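Local coordinates for protein multisubunit Na+/H+ antiporter, A subunit (Anoxybacillus flavithermus, PDB 6Z16) that probably takes part in exchanging sodium ions for protons across the cell membrane, as the A subunit of a multisubunit CPA3-family antiporter, at residues Val654-Ile659 with Ala687-Leu692; Leu660-Thr665 with Ile676-Ala681; Ile668-Leu673 with Gln727-Phe732. All coordinates share one frame; numbering follows the deposited sequence.

Contact 1: residues Val654-Ile659 with Ala687-Leu692; sequences VLAIGI and ALFFVL. With PTY (phosphatidylethanolamine), chain B.
Leu655 lays its CD2 methyl over the middle of the Phe689 ring. Leu655 CD2 stands 3.6 Å from the centroid of the Phe689 ring, 8° off the normal, the geometry of a CH-pi contact. The branch carbon CG of Leu655 comes over the outer end of the ring, 3.6 Å from Phe689 CZ, and the leucine and the ring run past one another, pointing opposite ways. Ile659 meets the ring tip to tip, its CG2 near the ring plane and 3.6 Å from Phe689 CE2. Ala656 CA also lies in that plane, at the edge, so the ring has one face and part of its rim against helix 650-667.

The second branch of Leu655 serves two partners. Leu655 CD1 is 3.7 Å from Leu688 CD2 and equally close to C44 of a bound phosphatidylethanolamine, whose chain also passes Gly658 O. Leu655 CG is anti to its backbone N (chi1 -172°), which carries the branch point over the Phe689 ring.

Further out, the short helical axes run nearly antiparallel at 166° and come no nearer than 10.9 Å, a spacing bridged by the long side chains. Ala685 also touches Leu655 and Ile659, and Leu41 of a neighbouring antiporter subunit packs on Leu688. With no hydrogen bond crossing, cohesion here rests on shape and dispersion, consistent with an apolar helix-helix interface in a membrane hairpin that has lipid along one side.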
loop_
_atom_site.group_PDB
_atom_site.type_symbol
_atom_site.label_atom_id
_atom_site.label_comp_id
_atom_site.label_asym_id
_atom_site.label_seq_id
_atom_site.Cartn_x
_atom_site.Cartn_y
_atom_site.Cartn_z
ATOM N N VAL A 654 18.910 22.319 41.921
ATOM C CA VAL A 654 17.740 21.680 42.516
ATOM C C VAL A 654 17.873 20.161 42.467
ATOM O O VAL A 654 17.543 19.459 43.437
ATOM C CB VAL A 654 16.462 22.174 41.814
ATOM C CG1 VAL A 654 15.231 21.485 42.373
ATOM C CG2 VAL A 654 16.334 23.676 41.966
ATOM N N LEU A 655 18.426 19.632 41.374
ATOM C CA LEU A 655 18.598 18.189 41.288
ATOM C C LEU A 655 19.708 17.693 42.215
ATOM O O LEU A 655 19.613 16.580 42.752
ATOM C CB LEU A 655 18.852 17.793 39.838
ATOM C CG LEU A 655 18.862 16.298 39.542
ATOM C CD1 LEU A 655 17.560 15.693 39.984
ATOM C CD2 LEU A 655 19.058 16.085 38.073
ATOM N N ALA A 656 20.730 18.517 42.464
ATOM C CA ALA A 656 21.764 18.147 43.420
ATOM C C ALA A 656 21.221 18.112 44.839
ATOM O O ALA A 656 21.577 17.219 45.615
ATOM C CB ALA A 656 22.933 19.116 43.326
ATOM N N ILE A 657 20.355 19.071 45.188
ATOM C CA ILE A 657 19.668 19.046 46.481
ATOM C C ILE A 657 18.805 17.792 46.609
ATOM O O ILE A 657 18.762 17.151 47.672
ATOM C CB ILE A 657 18.847 20.339 46.659
ATOM C CG1 ILE A 657 19.784 21.541 46.781
ATOM C CG2 ILE A 657 17.933 20.270 47.870
ATOM C CD1 ILE A 657 19.087 22.870 46.675
ATOM N N GLY A 658 18.170 17.382 45.508
ATOM C CA GLY A 658 17.380 16.159 45.528
ATOM C C GLY A 658 18.197 14.899 45.768
ATOM O O GLY A 658 17.810 14.038 46.570
ATOM N N ILE A 659 19.343 14.768 45.094
ATOM C CA ILE A 659 20.098 13.533 45.310
ATOM C C ILE A 659 20.878 13.565 46.618
ATOM O O ILE A 659 21.174 12.497 47.168
ATOM C CB ILE A 659 21.055 13.162 44.166
ATOM C CG1 ILE A 659 22.320 13.989 44.146
ATOM C CG2 ILE A 659 20.420 13.433 42.874
ATOM C CD1 ILE A 659 23.345 13.390 43.212
ATOM N N ALA A 687 20.106 9.504 36.163
ATOM C CA ALA A 687 19.580 9.538 34.799
ATOM C C ALA A 687 19.059 10.922 34.425
ATOM O O ALA A 687 19.219 11.368 33.283
ATOM C CB ALA A 687 18.480 8.495 34.637
ATOM N N LEU A 688 18.445 11.626 35.377
ATOM C CA LEU A 688 17.978 12.979 35.080
ATOM C C LEU A 688 19.138 13.966 34.949
ATOM O O LEU A 688 19.043 14.928 34.177
ATOM C CB LEU A 688 16.977 13.431 36.143
ATOM C CG LEU A 688 16.252 14.758 35.917
ATOM C CD1 LEU A 688 15.488 14.732 34.608
ATOM C CD2 LEU A 688 15.308 15.029 37.067
ATOM N N PHE A 689 20.239 13.740 35.675
ATOM C CA PHE A 689 21.472 14.485 35.406
ATOM C C PHE A 689 21.996 14.212 34.004
ATOM O O PHE A 689 22.485 15.126 33.328
ATOM C CB PHE A 689 22.575 14.141 36.407
ATOM C CG PHE A 689 22.485 14.866 37.711
ATOM C CD1 PHE A 689 22.713 16.228 37.765
ATOM C CD2 PHE A 689 22.280 14.180 38.893
ATOM C CE1 PHE A 689 22.669 16.906 38.958
ATOM C CE2 PHE A 689 22.242 14.849 40.092
ATOM C CZ PHE A 689 22.440 16.215 40.124
ATOM N N PHE A 690 21.942 12.950 33.572
ATOM C CA PHE A 690 22.399 12.584 32.234
ATOM C C PHE A 690 21.562 13.259 31.155
ATOM O O PHE A 690 22.094 13.667 30.117
ATOM C CB PHE A 690 22.359 11.067 32.070
ATOM C CG PHE A 690 23.456 10.344 32.795
ATOM C CD1 PHE A 690 24.630 10.994 33.138
ATOM C CD2 PHE A 690 23.303 9.014 33.147
ATOM C CE1 PHE A 690 25.635 10.325 33.804
ATOM C CE2 PHE A 690 24.299 8.343 33.814
ATOM C CZ PHE A 690 25.465 8.998 34.145
ATOM N N VAL A 691 20.249 13.374 31.387
ATOM C CA VAL A 691 19.389 14.183 30.519
ATOM C C VAL A 691 19.840 15.635 30.540
ATOM O O VAL A 691 20.003 16.276 29.496
ATOM C CB VAL A 691 17.916 14.061 30.951
ATOM C CG1 VAL A 691 17.056 15.028 30.173
ATOM C CG2 VAL A 691 17.406 12.656 30.760
ATOM N N LEU A 692 20.087 16.160 31.733
ATOM C CA LEU A 692 20.345 17.580 31.901
ATOM C C LEU A 692 21.757 17.979 31.491
ATOM O O LEU A 692 21.978 19.146 31.151
ATOM C CB LEU A 692 20.062 17.947 33.355
ATOM C CG LEU A 692 20.026 19.388 33.825
ATOM C CD1 LEU A 692 18.997 20.153 33.035
ATOM C CD2 LEU A 692 19.649 19.354 35.284
HETATM C C1 PTY B . 8.987 2.670 51.208
HETATM C C2 PTY B . 6.136 -2.717 54.817
HETATM C C3 PTY B . 6.270 -1.275 54.279
HETATM O O4 PTY B . 9.905 3.601 51.824
HETATM C C5 PTY B . 9.610 1.240 53.198
HETATM C C6 PTY B . 8.697 1.436 52.020
HETATM O O7 PTY B . 8.928 0.332 51.095
HETATM C C8 PTY B . 7.911 -0.055 50.309
HETATM O O10 PTY B . 6.790 0.358 50.414
HETATM C C11 PTY B . 8.371 -1.070 49.305
HETATM C C12 PTY B . 7.416 -1.277 48.141
HETATM C C13 PTY B . 7.302 -0.077 47.223
HETATM C C14 PTY B . 8.600 0.301 46.537
HETATM C C15 PTY B . 9.193 -0.797 45.674
HETATM C C16 PTY B . 10.453 -0.367 44.942
HETATM C C17 PTY B . 10.226 0.738 43.935
HETATM C C18 PTY B . 11.478 1.504 43.557
HETATM C C19 PTY B . 11.154 2.834 42.915
HETATM C C20 PTY B . 12.332 3.758 42.708
HETATM C C21 PTY B . 11.901 5.168 42.349
HETATM C C22 PTY B . 10.854 5.218 41.243
HETATM C C23 PTY B . 10.392 6.621 40.892
HETATM C C24 PTY B . 11.529 7.553 40.529
HETATM C C25 PTY B . 11.092 8.973 40.226
HETATM C C26 PTY B . 12.236 9.968 40.155
HETATM C C27 PTY B . 12.283 10.934 41.324
HETATM C C28 PTY B . 12.624 10.300 42.651
HETATM C C29 PTY B . 12.262 11.170 43.823
HETATM C C30 PTY B . 9.376 4.624 52.494
HETATM C C31 PTY B . 10.300 5.798 52.485
HETATM O O30 PTY B . 8.287 4.603 52.996
HETATM C C32 PTY B . 10.650 6.206 51.061
HETATM C C33 PTY B . 11.672 7.318 51.003
HETATM C C34 PTY B . 12.063 7.737 49.597
HETATM C C35 PTY B . 13.086 8.857 49.588
HETATM C C36 PTY B . 13.348 9.465 48.223
HETATM C C37 PTY B . 14.122 10.768 48.297
HETATM C C38 PTY B . 14.150 11.546 46.999
HETATM C C39 PTY B . 14.621 12.979 47.168
HETATM C C40 PTY B . 14.374 13.860 45.955
HETATM C C41 PTY B . 15.064 13.386 44.689
HETATM C C42 PTY B . 14.573 14.089 43.435
HETATM C C43 PTY B . 15.055 13.462 42.146
HETATM C C44 PTY B . 14.367 14.014 40.920
HETATM P P1 PTY B . 8.391 0.011 55.281
HETATM O O11 PTY B . 7.687 -0.968 54.243
HETATM O O12 PTY B . 7.311 0.476 56.251
HETATM O O13 PTY B . 9.563 -0.626 55.913
HETATM O O14 PTY B . 8.820 1.297 54.405
HETATM N N1 PTY B . 4.741 -3.151 54.695
#

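Contact 2: residues Leu660-Thr665 with Ile676-Ala681; sequences LAATVT and IVSLGA. With PTY (phosphatidylethanolamine), chain U.
Ala662 and Ser678 meet with no flat side chain between them; no ring, amide or guanidinium offers a face or an edge, and the planar groups of both segments are the peptide units of two helices. The groups that do meet are small, and the helices come close. The CA atoms of Ala662 and Ser678 are 5.4 Å apart, and the segment axes approach to 8.7 Å with a signed crossing angle of -158°.

The exact place of the Ser678 hydroxyl is doubtful, so the evidence for packing rests on carbon atoms. Thr665 comes alongside with its methyl, CG2 of Thr665 being 3.8 Å from Ser678 CB. One turn further along helix 672-692, Ala681 CB faces Ala662 CB at 4.4 Å. Thr663 turns its hydroxyl back to its own helix, where OG1 is hydrogen-bonded to Ile659 O.

The other branch of Thr665, OG1, is anti to the backbone N (chi1 -170°) and meets lipid: Thr665 OG1 is 3.5 Å from C31 of phosphatidylethanolamine. Ala661 CB and Val664 CG1 also touch the acyl chains of that molecule. This is an antiparallel helix pair near the turn of its hairpin; helix 696-717 packs against the second helix through Phe713, which touches Ile676 and Leu679.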
loop_
_atom_site.group_PDB
_atom_site.type_symbol
_atom_site.label_atom_id
_atom_site.label_comp_id
_atom_site.label_asym_id
_atom_site.label_seq_id
_atom_site.Cartn_x
_atom_site.Cartn_y
_atom_site.Cartn_z
ATOM N N LEU A 660 21.179 14.753 47.160
ATOM C CA LEU A 660 21.676 14.825 48.529
ATOM C C LEU A 660 20.621 14.361 49.522
ATOM O O LEU A 660 20.947 13.686 50.503
ATOM C CB LEU A 660 22.133 16.244 48.855
ATOM C CG LEU A 660 23.456 16.672 48.228
ATOM C CD1 LEU A 660 23.717 18.150 48.410
ATOM C CD2 LEU A 660 24.562 15.872 48.846
ATOM N N ALA A 661 19.350 14.691 49.267
ATOM C CA ALA A 661 18.270 14.202 50.120
ATOM C C ALA A 661 18.136 12.688 50.042
ATOM O O ALA A 661 17.920 12.023 51.063
ATOM C CB ALA A 661 16.956 14.870 49.729
ATOM N N ALA A 662 18.296 12.121 48.843
ATOM C CA ALA A 662 18.195 10.667 48.701
ATOM C C ALA A 662 19.396 9.951 49.325
ATOM O O ALA A 662 19.254 8.869 49.906
ATOM C CB ALA A 662 18.044 10.299 47.229
ATOM N N THR A 663 20.580 10.559 49.237
ATOM C CA THR A 663 21.776 10.027 49.886
ATOM C C THR A 663 21.652 10.048 51.411
ATOM O O THR A 663 21.992 9.069 52.096
ATOM C CB THR A 663 22.972 10.853 49.414
ATOM O OG1 THR A 663 23.182 10.635 48.015
ATOM C CG2 THR A 663 24.206 10.531 50.164
ATOM N N VAL A 664 21.160 11.157 51.959
ATOM C CA VAL A 664 20.980 11.256 53.400
ATOM C C VAL A 664 19.903 10.290 53.878
ATOM O O VAL A 664 20.051 9.652 54.927
ATOM C CB VAL A 664 20.689 12.720 53.779
ATOM C CG1 VAL A 664 20.236 12.851 55.200
ATOM C CG2 VAL A 664 21.951 13.543 53.601
ATOM N N THR A 665 18.842 10.094 53.095
ATOM C CA THR A 665 17.856 9.118 53.545
ATOM C C THR A 665 18.235 7.682 53.220
ATOM O O THR A 665 17.524 6.772 53.653
ATOM C CB THR A 665 16.463 9.401 52.978
ATOM O OG1 THR A 665 15.515 8.552 53.632
ATOM C CG2 THR A 665 16.408 9.098 51.522
ATOM N N ILE A 676 16.719 0.792 49.778
ATOM C CA ILE A 676 16.588 0.278 48.415
ATOM C C ILE A 676 15.873 1.286 47.522
ATOM O O ILE A 676 16.340 1.603 46.420
ATOM C CB ILE A 676 15.869 -1.084 48.422
ATOM C CG1 ILE A 676 16.761 -2.160 49.031
ATOM C CG2 ILE A 676 15.455 -1.494 47.025
ATOM C CD1 ILE A 676 16.045 -3.452 49.295
ATOM N N VAL A 677 14.741 1.822 47.988
ATOM C CA VAL A 677 14.012 2.789 47.177
ATOM C C VAL A 677 14.752 4.117 47.099
ATOM O O VAL A 677 14.627 4.831 46.099
ATOM C CB VAL A 677 12.568 2.971 47.688
ATOM C CG1 VAL A 677 11.855 1.648 47.711
ATOM C CG2 VAL A 677 12.523 3.606 49.055
ATOM N N SER A 678 15.590 4.440 48.086
ATOM C CA SER A 678 16.401 5.642 47.963
ATOM C C SER A 678 17.552 5.447 46.991
ATOM O O SER A 678 17.920 6.389 46.288
ATOM C CB SER A 678 16.934 6.069 49.318
ATOM O OG SER A 678 17.761 7.207 49.167
ATOM N N LEU A 679 18.129 4.242 46.934
ATOM C CA LEU A 679 19.128 3.940 45.912
ATOM C C LEU A 679 18.511 3.972 44.521
ATOM O O LEU A 679 19.145 4.430 43.560
ATOM C CB LEU A 679 19.760 2.579 46.196
ATOM C CG LEU A 679 20.820 2.081 45.217
ATOM C CD1 LEU A 679 21.979 3.047 45.146
ATOM C CD2 LEU A 679 21.294 0.717 45.641
ATOM N N GLY A 680 17.263 3.513 44.409
ATOM C CA GLY A 680 16.523 3.675 43.169
ATOM C C GLY A 680 16.332 5.128 42.781
ATOM O O GLY A 680 16.534 5.495 41.623
ATOM N N ALA A 681 15.968 5.973 43.751
ATOM C CA ALA A 681 15.789 7.397 43.482
ATOM C C ALA A 681 17.101 8.064 43.087
ATOM O O ALA A 681 17.115 8.947 42.219
ATOM C CB ALA A 681 15.188 8.088 44.702
HETATM C C1 PTY U . 11.474 8.414 56.066
HETATM C C2 PTY U . 8.170 3.642 56.998
HETATM C C3 PTY U . 9.173 3.574 58.168
HETATM O O4 PTY U . 12.201 9.054 54.992
HETATM C C5 PTY U . 11.649 6.435 57.647
HETATM C C6 PTY U . 12.233 7.170 56.465
HETATM O O7 PTY U . 13.681 7.412 56.589
HETATM C C8 PTY U . 14.213 8.246 57.517
HETATM O O10 PTY U . 13.592 8.813 58.379
HETATM C C11 PTY U . 15.696 8.357 57.336
HETATM C C12 PTY U . 16.226 9.774 57.485
HETATM C C13 PTY U . 15.591 10.760 56.518
HETATM C C14 PTY U . 16.474 11.959 56.220
HETATM C C15 PTY U . 15.781 13.066 55.458
HETATM C C16 PTY U . 16.736 14.050 54.806
HETATM C C17 PTY U . 16.069 15.336 54.375
HETATM C C18 PTY U . 16.782 16.065 53.258
HETATM C C19 PTY U . 18.177 16.560 53.589
HETATM C C20 PTY U . 18.828 17.266 52.411
HETATM C C21 PTY U . 20.177 17.895 52.701
HETATM C C22 PTY U . 20.811 18.540 51.476
HETATM C C23 PTY U . 22.223 19.047 51.711
HETATM C C24 PTY U . 22.294 20.367 52.460
HETATM C C25 PTY U . 21.830 21.560 51.641
HETATM C C26 PTY U . 22.657 21.806 50.388
HETATM C C30 PTY U . 12.085 10.378 54.891
HETATM C C31 PTY U . 12.938 10.920 53.784
HETATM O O30 PTY U . 11.389 11.044 55.607
HETATM C C32 PTY U . 12.130 11.465 52.618
HETATM C C33 PTY U . 13.000 12.119 51.565
HETATM C C34 PTY U . 13.729 13.348 52.069
HETATM C C35 PTY U . 13.106 14.658 51.630
HETATM C C36 PTY U . 13.222 14.906 50.139
HETATM C C37 PTY U . 12.807 16.302 49.722
HETATM C C38 PTY U . 13.367 16.731 48.380
HETATM C C39 PTY U . 13.146 18.203 48.086
HETATM C C40 PTY U . 13.842 18.696 46.834
HETATM C C41 PTY U . 13.351 18.042 45.557
HETATM C C42 PTY U . 14.145 18.457 44.333
HETATM C C43 PTY U . 13.780 17.714 43.074
HETATM C C44 PTY U . 14.943 17.598 42.127
HETATM P P1 PTY U . 11.820 3.875 58.432
HETATM O O11 PTY U . 10.491 3.689 57.580
HETATM O O12 PTY U . 11.390 4.101 59.878
HETATM O O13 PTY U . 12.752 2.753 58.228
HETATM O O14 PTY U . 12.447 5.262 57.911
HETATM N N1 PTY U . 7.107 2.658 57.228
#

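Contact 3: residues Ile668-Leu673 with Gln727-Phe732; sequences IAKSRL and QESVRF. With PTY (phosphatidylethanolamine), chain U.
Gln727 reaches across to Arg672 and sets its amide oxygen over the guanidinium: OE1 stands 3.5 Å above that plane, over its centre. The two flat groups are inclined by 44°, so the amide is tilted over the guanidinium and not stacked flat upon it. Gln727 OE1 also accepts a weak hydrogen bond from Arg672 N, long at 3.3 Å and bent, with an N-H...O angle of 126°. Ser671 closes in beside the amide, its OG 3.4 Å from Gln727 CD. A bend at chi2 (60°) puts CD there. An alanine in place of Gln727 would probably leave Arg672 N without this acceptor and one face of the guanidinium without its covering amide, so that the group could shift more, though Phe717 still packs on Arg672.

This tight part lies where the turn after helix 650-667 enters helix 672-692, the bend of a transmembrane helix hairpin, and the opposing segment leads from helix 696-717 toward helix 734-755. Ser671 N donates a 2.8 Å hydrogen bond to phosphate oxygen O13 of a bound phosphatidylethanolamine, placing the negatively charged phosphate near the N-terminal end of helix 672-692, which would probably help to stabilise it.

Away from Gln727 the packing is looser. The Lys670 side chain comes to Ser729 no closer than CG to CB, 4.1 Å, and its extended chain then leads away from the other segment. Val730 CG2 is 4.2 Å from Ala669 O, while the carbonyl of Glu728, on the exposed side, is hydrogen-bonded to a basic side chain of another protein chain.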
loop_
_atom_site.group_PDB
_atom_site.type_symbol
_atom_site.label_atom_id
_atom_site.label_comp_id
_atom_site.label_asym_id
_atom_site.label_seq_id
_atom_site.Cartn_x
_atom_site.Cartn_y
_atom_site.Cartn_z
ATOM N N ILE A 668 20.653 7.081 56.722
ATOM C CA ILE A 668 20.018 7.165 58.036
ATOM C C ILE A 668 18.702 6.382 58.069
ATOM O O ILE A 668 17.930 6.491 59.027
ATOM C CB ILE A 668 19.821 8.636 58.453
ATOM C CG1 ILE A 668 21.055 9.449 58.093
ATOM C CG2 ILE A 668 19.815 8.807 59.967
ATOM C CD1 ILE A 668 20.888 10.938 58.286
ATOM N N ALA A 669 18.432 5.577 57.047
ATOM C CA ALA A 669 17.199 4.803 57.024
ATOM C C ALA A 669 17.245 3.682 58.050
ATOM O O ALA A 669 18.250 2.982 58.183
ATOM C CB ALA A 669 16.960 4.218 55.639
ATOM N N LYS A 670 16.149 3.522 58.786
ATOM C CA LYS A 670 16.070 2.438 59.756
ATOM C C LYS A 670 15.851 1.102 59.066
ATOM O O LYS A 670 16.534 0.120 59.371
ATOM C CB LYS A 670 14.964 2.718 60.775
ATOM C CG LYS A 670 15.283 3.874 61.703
ATOM C CD LYS A 670 14.199 4.093 62.742
ATOM C CE LYS A 670 14.563 5.252 63.664
ATOM N NZ LYS A 670 13.534 5.503 64.713
ATOM N N SER A 671 14.917 1.045 58.127
ATOM C CA SER A 671 14.663 -0.190 57.407
ATOM C C SER A 671 15.492 -0.243 56.126
ATOM O O SER A 671 16.087 0.744 55.692
ATOM C CB SER A 671 13.177 -0.338 57.091
ATOM O OG SER A 671 12.928 -1.546 56.397
ATOM N N ARG A 672 15.522 -1.425 55.518
ATOM C CA ARG A 672 16.333 -1.646 54.329
ATOM C C ARG A 672 15.584 -1.372 53.033
ATOM O O ARG A 672 16.222 -1.010 52.036
ATOM C CB ARG A 672 16.879 -3.074 54.344
ATOM C CG ARG A 672 18.005 -3.250 55.343
ATOM C CD ARG A 672 18.592 -4.638 55.331
ATOM N NE ARG A 672 17.676 -5.609 55.916
ATOM C CZ ARG A 672 17.653 -5.924 57.205
ATOM N NH1 ARG A 672 18.500 -5.348 58.040
ATOM N NH2 ARG A 672 16.788 -6.820 57.659
ATOM N N LEU A 673 14.252 -1.524 53.026
ATOM C CA LEU A 673 13.450 -1.116 51.873
ATOM C C LEU A 673 13.571 0.370 51.597
ATOM O O LEU A 673 13.531 0.788 50.437
ATOM C CB LEU A 673 11.980 -1.457 52.087
ATOM C CG LEU A 673 11.491 -2.894 52.008
ATOM C CD1 LEU A 673 10.049 -2.959 52.450
ATOM C CD2 LEU A 673 11.620 -3.392 50.596
ATOM N N GLN A 727 15.089 -6.014 61.918
ATOM C CA GLN A 727 14.994 -4.726 61.213
ATOM C C GLN A 727 15.537 -3.557 62.048
ATOM O O GLN A 727 14.805 -2.677 62.503
ATOM C CB GLN A 727 13.561 -4.465 60.754
ATOM C CG GLN A 727 13.478 -3.433 59.647
ATOM C CD GLN A 727 14.249 -3.878 58.421
ATOM O OE1 GLN A 727 15.343 -3.388 58.145
ATOM N NE2 GLN A 727 13.688 -4.833 57.690
ATOM N N GLU A 728 16.845 -3.581 62.269
ATOM C CA GLU A 728 17.496 -2.603 63.126
ATOM C C GLU A 728 18.212 -1.551 62.277
ATOM O O GLU A 728 18.605 -1.801 61.134
ATOM C CB GLU A 728 18.461 -3.315 64.087
ATOM C CG GLU A 728 18.882 -2.524 65.322
ATOM C CD GLU A 728 20.193 -1.790 65.148
ATOM O OE1 GLU A 728 21.084 -2.324 64.454
ATOM O OE2 GLU A 728 20.331 -0.679 65.701
ATOM N N SER A 729 18.360 -0.357 62.853
ATOM C CA SER A 729 18.946 0.793 62.176
ATOM C C SER A 729 20.443 0.597 61.939
ATOM O O SER A 729 21.053 -0.387 62.364
ATOM C CB SER A 729 18.712 2.061 62.996
ATOM O OG SER A 729 19.351 3.178 62.405
ATOM N N VAL A 730 21.043 1.559 61.240
ATOM C CA VAL A 730 22.482 1.519 61.012
ATOM C C VAL A 730 23.191 1.950 62.289
ATOM O O VAL A 730 22.992 3.068 62.780
ATOM C CB VAL A 730 22.879 2.400 59.823
ATOM C CG1 VAL A 730 24.384 2.427 59.673
ATOM C CG2 VAL A 730 22.239 1.880 58.552
ATOM N N ARG A 731 24.003 1.052 62.842
ATOM C CA ARG A 731 24.708 1.312 64.089
ATOM C C ARG A 731 25.788 2.368 63.896
ATOM O O ARG A 731 26.562 2.319 62.936
ATOM C CB ARG A 731 25.336 0.021 64.603
ATOM C CG ARG A 731 24.336 -1.040 64.995
ATOM C CD ARG A 731 23.626 -0.628 66.261
ATOM N NE ARG A 731 24.580 -0.382 67.337
ATOM C CZ ARG A 731 25.084 -1.326 68.122
ATOM N NH1 ARG A 731 24.731 -2.593 67.956
ATOM N NH2 ARG A 731 25.946 -1.004 69.073
ATOM N N PHE A 732 25.846 3.323 64.818
ATOM C CA PHE A 732 26.797 4.419 64.713
ATOM C C PHE A 732 28.092 4.051 65.422
ATOM O O PHE A 732 28.096 3.801 66.632
ATOM C CB PHE A 732 26.227 5.707 65.300
ATOM C CG PHE A 732 27.141 6.889 65.155
ATOM C CD1 PHE A 732 27.269 7.528 63.935
ATOM C CD2 PHE A 732 27.873 7.360 66.233
ATOM C CE1 PHE A 732 28.105 8.613 63.790
ATOM C CE2 PHE A 732 28.712 8.447 66.092
ATOM C CZ PHE A 732 28.826 9.073 64.866
HETATM C C1 PTY U . 11.474 8.414 56.066
HETATM C C2 PTY U . 8.170 3.642 56.998
HETATM C C3 PTY U . 9.173 3.574 58.168
HETATM O O4 PTY U . 12.201 9.054 54.992
HETATM C C5 PTY U . 11.649 6.435 57.647
HETATM C C6 PTY U . 12.233 7.170 56.465
HETATM O O7 PTY U . 13.681 7.412 56.589
HETATM C C8 PTY U . 14.213 8.246 57.517
HETATM O O10 PTY U . 13.592 8.813 58.379
HETATM C C11 PTY U . 15.696 8.357 57.336
HETATM C C12 PTY U . 16.226 9.774 57.485
HETATM C C13 PTY U . 15.591 10.760 56.518
HETATM C C14 PTY U . 16.474 11.959 56.220
HETATM C C15 PTY U . 15.781 13.066 55.458
HETATM C C16 PTY U . 16.736 14.050 54.806
HETATM C C17 PTY U . 16.069 15.336 54.375
HETATM C C18 PTY U . 16.782 16.065 53.258
HETATM C C19 PTY U . 18.177 16.560 53.589
HETATM C C20 PTY U . 18.828 17.266 52.411
HETATM C C21 PTY U . 20.177 17.895 52.701
HETATM C C22 PTY U . 20.811 18.540 51.476
HETATM C C23 PTY U . 22.223 19.047 51.711
HETATM C C24 PTY U . 22.294 20.367 52.460
HETATM C C25 PTY U . 21.830 21.560 51.641
HETATM C C26 PTY U . 22.657 21.806 50.388
HETATM C C30 PTY U . 12.085 10.378 54.891
HETATM C C31 PTY U . 12.938 10.920 53.784
HETATM O O30 PTY U . 11.389 11.044 55.607
HETATM C C32 PTY U . 12.130 11.465 52.618
HETATM C C33 PTY U . 13.000 12.119 51.565
HETATM C C34 PTY U . 13.729 13.348 52.069
HETATM C C35 PTY U . 13.106 14.658 51.630
HETATM C C36 PTY U . 13.222 14.906 50.139
HETATM C C37 PTY U . 12.807 16.302 49.722
HETATM C C38 PTY U . 13.367 16.731 48.380
HETATM C C39 PTY U . 13.146 18.203 48.086
HETATM C C40 PTY U . 13.842 18.696 46.834
HETATM C C41 PTY U . 13.351 18.042 45.557
HETATM C C42 PTY U . 14.145 18.457 44.333
HETATM C C43 PTY U . 13.780 17.714 43.074
HETATM C C44 PTY U . 14.943 17.598 42.127
HETATM P P1 PTY U . 11.820 3.875 58.432
HETATM O O11 PTY U . 10.491 3.689 57.580
HETATM O O12 PTY U . 11.390 4.101 59.878
HETATM O O13 PTY U . 12.752 2.753 58.228
HETATM O O14 PTY U . 12.447 5.262 57.911
HETATM N N1 PTY U . 7.107 2.658 57.228
#

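In the fold
Contacts 1 and 2 are buried and join the same two antiparallel helices, 650-667 and 672-692; along the sequence, contact 2 is nested inside the loop closed by contact 1. The chemistry changes along the pair: large apolar side chains and an aromatic ring bridge the wider end in contact 1, whereas alanine, serine and threonine allow the closer approach in contact 2. Contact 3, only partly buried, shares just helix 672-692 with them and brings in a loop from much later in the chain. Its groups are mainly polar or charged. Contacts 2 and 3 touch one phosphatidylethanolamine, the former mostly along its acyl chains, the latter chiefly at its phosphate.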